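Conserved hypothetical protein (Staphylococcus aureus subsp. aureus, PDB 1TSJ) is of unknown function but belongs to the 3-demethylubiquinone-9 3-methyltransferase family of the glyoxalase clan. Local coordinates at residues 27-38 and 48-58. Residues are numbered along the deposited sequence; the frame is centred on the assembly and turned at random.
Sequences FEDSEIITMAKY and TVQHSIFTLNG
Residues 27-38 and 48-58 pair as an antiparallel beta hairpin at the sheet edge formed by strand 31-37, while strand 49-56 pairs on its other side, also antiparallel, with strand 59-64. Two classic bulges punctuate the ladder. At the first, Ile33 and Thr34 both face Ile53: Ile33 N donates a hydrogen bond to Ile53 O at 2.8 Å, in the carbonyl plane, and Thr34 N adds a weak bond to the same oxygen. At the second, Gln50 and His51 face Ala36, whose O accepts hydrogen bonds from both backbone N-H groups, from Gln50 N at 2.6 Å and from His51 N at 3.1 Å. Strand 6-11, helix 16-26, this hairpin and strand 59-64 follow one another as a beta-alpha-beta-beta-beta module, consistent with the glyoxalase (vicinal oxygen chelate) fold. Selenomethionine Met35 and Ile32 point to the face packed against that helix, both touching Val20; Met35 SE also meets Val49 CG2 at 3.8 Å. Ile53 shares the other face with Thr34 and Ala36, and Ile33, at the bulge, lays CG1 beside Ile53 CG2, 3.8 Å away. Near the turn, Gln50 lays CB over one face of the Tyr38 ring, 4.0 Å from its centroid, a CH-pi contact; with CG anti to the backbone N (chi1 176°), its extended chain runs on past Tyr38 CE2. Thr48 CB sits at the ring's edge. Beyond the bulge, Lys37 NZ forms a salt bridge with Glu17.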
# COMPACT_ATOMS: atom_id res chain seq x y z
N PHE A 27 -4.86 19.51 -4.17
CA PHE A 27 -6.21 18.98 -3.91
C PHE A 27 -6.58 19.55 -2.59
O PHE A 27 -5.72 19.73 -1.71
CB PHE A 27 -6.33 17.40 -3.80
CG PHE A 27 -6.08 16.73 -5.05
CD1 PHE A 27 -4.81 16.63 -5.54
CD2 PHE A 27 -7.11 16.29 -5.85
CE1 PHE A 27 -4.53 16.08 -6.80
CE2 PHE A 27 -6.84 15.71 -7.10
CZ PHE A 27 -5.52 15.61 -7.52
N GLU A 28 -7.86 19.72 -2.41
CA GLU A 28 -8.37 20.45 -1.38
C GLU A 28 -8.27 19.74 -0.11
O GLU A 28 -7.35 20.03 0.65
CB GLU A 28 -9.82 20.85 -1.65
CG GLU A 28 -9.96 22.12 -2.49
CD GLU A 28 -11.41 22.70 -2.44
OE1 GLU A 28 -11.71 23.39 -3.46
OE2 GLU A 28 -12.26 22.43 -1.45
N ASP A 29 -9.20 18.91 0.25
CA ASP A 29 -9.34 18.59 1.68
C ASP A 29 -8.27 17.56 2.02
O ASP A 29 -8.54 16.44 2.39
CB ASP A 29 -10.73 18.04 1.90
CG ASP A 29 -10.91 17.30 3.18
OD1 ASP A 29 -10.18 17.68 4.14
OD2 ASP A 29 -11.80 16.35 3.33
N SER A 30 -7.01 17.93 1.92
CA SER A 30 -5.99 16.93 1.89
C SER A 30 -4.81 17.26 2.86
O SER A 30 -4.71 18.29 3.32
CB SER A 30 -5.65 16.74 0.44
OG SER A 30 -4.85 17.77 0.13
N GLU A 31 -4.03 16.30 3.29
CA GLU A 31 -3.13 16.46 4.39
C GLU A 31 -2.19 15.26 4.50
O GLU A 31 -2.57 14.14 4.35
CB GLU A 31 -3.94 16.54 5.62
CG GLU A 31 -3.04 16.80 6.80
CD GLU A 31 -3.75 16.82 8.16
OE1 GLU A 31 -4.91 16.45 8.19
OE2 GLU A 31 -3.11 17.19 9.19
N ILE A 32 -0.92 15.50 4.80
CA ILE A 32 -0.05 14.42 5.10
C ILE A 32 -0.36 13.90 6.53
O ILE A 32 -0.15 14.63 7.49
CB ILE A 32 1.37 14.84 4.96
CG1 ILE A 32 1.75 14.85 3.49
CG2 ILE A 32 2.26 13.83 5.57
CD1 ILE A 32 3.12 15.55 3.16
N ILE A 33 -0.89 12.67 6.66
CA ILE A 33 -1.07 12.21 7.97
C ILE A 33 0.15 11.45 8.56
O ILE A 33 0.33 11.45 9.72
CB ILE A 33 -2.49 11.59 8.22
CG1 ILE A 33 -2.40 10.13 8.45
CG2 ILE A 33 -3.53 11.88 7.10
CD1 ILE A 33 -2.03 9.76 9.89
N THR A 34 1.09 10.92 7.81
CA THR A 34 2.13 10.02 8.33
C THR A 34 3.17 10.01 7.25
O THR A 34 2.87 9.77 6.06
CB THR A 34 1.57 8.55 8.51
OG1 THR A 34 0.84 8.37 9.78
CG2 THR A 34 2.68 7.38 8.40
N MSE A 35 4.39 10.36 7.65
CA MSE A 35 5.52 10.09 6.91
C MSE A 35 6.62 9.51 7.71
O MSE A 35 7.05 10.12 8.70
CB MSE A 35 6.03 11.38 6.40
CG MSE A 35 5.54 11.69 5.12
SE MSE A 35 6.93 12.27 3.89
CE MSE A 35 5.66 12.42 2.25
N ALA A 36 7.20 8.40 7.24
CA ALA A 36 8.35 7.82 7.88
C ALA A 36 9.39 7.63 6.85
O ALA A 36 9.09 7.06 5.83
CB ALA A 36 8.02 6.56 8.54
N LYS A 37 10.61 8.15 7.12
CA LYS A 37 11.75 8.01 6.22
C LYS A 37 12.66 6.85 6.62
O LYS A 37 12.64 6.38 7.79
CB LYS A 37 12.62 9.22 6.28
CG LYS A 37 11.93 10.58 6.35
CD LYS A 37 11.02 10.87 5.20
CE LYS A 37 10.95 12.41 4.88
NZ LYS A 37 12.13 12.87 4.05
N TYR A 38 13.47 6.42 5.69
CA TYR A 38 14.53 5.48 6.04
C TYR A 38 15.75 6.05 6.78
O TYR A 38 16.35 7.06 6.31
CB TYR A 38 15.07 4.83 4.78
CG TYR A 38 14.07 3.83 4.18
CD1 TYR A 38 13.62 4.03 2.86
CD2 TYR A 38 13.64 2.66 4.95
CE1 TYR A 38 12.80 3.21 2.31
CE2 TYR A 38 12.78 1.80 4.42
CZ TYR A 38 12.36 2.11 3.08
OH TYR A 38 11.45 1.33 2.42
N THR A 48 14.63 8.76 2.16
CA THR A 48 13.48 8.25 1.45
C THR A 48 12.25 7.87 2.27
O THR A 48 12.38 7.55 3.45
CB THR A 48 13.89 7.07 0.64
OG1 THR A 48 14.81 7.55 -0.36
CG2 THR A 48 12.66 6.58 -0.20
N VAL A 49 11.06 7.89 1.66
CA VAL A 49 9.83 7.56 2.40
C VAL A 49 9.73 6.05 2.54
O VAL A 49 9.95 5.32 1.61
CB VAL A 49 8.62 8.17 1.73
CG1 VAL A 49 7.44 7.70 2.41
CG2 VAL A 49 8.70 9.63 1.88
N GLN A 50 9.44 5.61 3.73
CA GLN A 50 9.21 4.22 4.01
C GLN A 50 7.75 4.04 4.09
O GLN A 50 7.21 3.05 3.71
CB GLN A 50 9.74 3.88 5.38
CG GLN A 50 9.52 2.43 5.94
CD GLN A 50 10.28 2.30 7.34
OE1 GLN A 50 10.74 1.15 7.75
NE2 GLN A 50 10.50 3.48 8.07
N HIS A 51 7.10 5.02 4.66
CA HIS A 51 5.72 4.83 4.84
C HIS A 51 5.11 6.25 4.86
O HIS A 51 5.55 7.05 5.67
CB HIS A 51 5.47 4.03 6.15
CG HIS A 51 3.99 3.79 6.48
ND1 HIS A 51 3.42 4.16 7.72
CD2 HIS A 51 2.97 3.20 5.75
CE1 HIS A 51 2.13 3.80 7.72
NE2 HIS A 51 1.83 3.21 6.55
N SER A 52 4.11 6.54 3.98
CA SER A 52 3.28 7.77 4.02
C SER A 52 1.83 7.39 3.90
O SER A 52 1.45 6.59 3.13
CB SER A 52 3.63 8.76 2.86
OG SER A 52 3.29 10.14 3.17
N ILE A 53 1.01 8.07 4.67
CA ILE A 53 -0.40 8.03 4.53
C ILE A 53 -0.86 9.48 4.43
O ILE A 53 -0.63 10.27 5.33
CB ILE A 53 -1.02 7.40 5.74
CG1 ILE A 53 -0.62 5.97 5.82
CG2 ILE A 53 -2.50 7.50 5.69
CD1 ILE A 53 -1.11 5.37 7.02
N PHE A 54 -1.56 9.79 3.37
CA PHE A 54 -2.02 11.12 3.15
C PHE A 54 -3.46 11.10 2.68
O PHE A 54 -4.01 10.10 2.31
CB PHE A 54 -1.02 11.81 2.22
CG PHE A 54 -0.82 11.17 0.88
CD1 PHE A 54 -0.03 10.11 0.69
CD2 PHE A 54 -1.45 11.67 -0.26
CE1 PHE A 54 0.05 9.53 -0.67
CE2 PHE A 54 -1.31 11.15 -1.46
CZ PHE A 54 -0.59 10.10 -1.68
N THR A 55 -4.06 12.24 2.74
CA THR A 55 -5.42 12.50 2.26
C THR A 55 -5.43 13.34 0.98
O THR A 55 -4.53 14.12 0.77
CB THR A 55 -6.08 13.26 3.39
OG1 THR A 55 -6.29 12.34 4.47
CG2 THR A 55 -7.40 13.53 3.10
N LEU A 56 -6.42 13.13 0.09
CA LEU A 56 -6.72 13.98 -1.05
C LEU A 56 -8.22 13.97 -1.08
O LEU A 56 -8.79 12.89 -1.34
CB LEU A 56 -6.27 13.38 -2.39
CG LEU A 56 -4.80 13.07 -2.57
CD1 LEU A 56 -4.34 12.59 -4.03
CD2 LEU A 56 -4.05 14.20 -2.25
N ASN A 57 -8.83 15.12 -0.88
CA ASN A 57 -10.27 15.25 -0.75
C ASN A 57 -10.83 14.37 0.26
O ASN A 57 -11.79 13.78 0.08
CB ASN A 57 -10.93 15.00 -2.10
CG ASN A 57 -10.56 16.12 -3.07
OD1 ASN A 57 -11.28 17.16 -3.07
ND2 ASN A 57 -9.36 16.05 -3.72
N GLY A 58 -10.15 14.23 1.35
CA GLY A 58 -10.59 13.35 2.44
C GLY A 58 -10.45 11.85 2.17
O GLY A 58 -10.95 11.00 2.96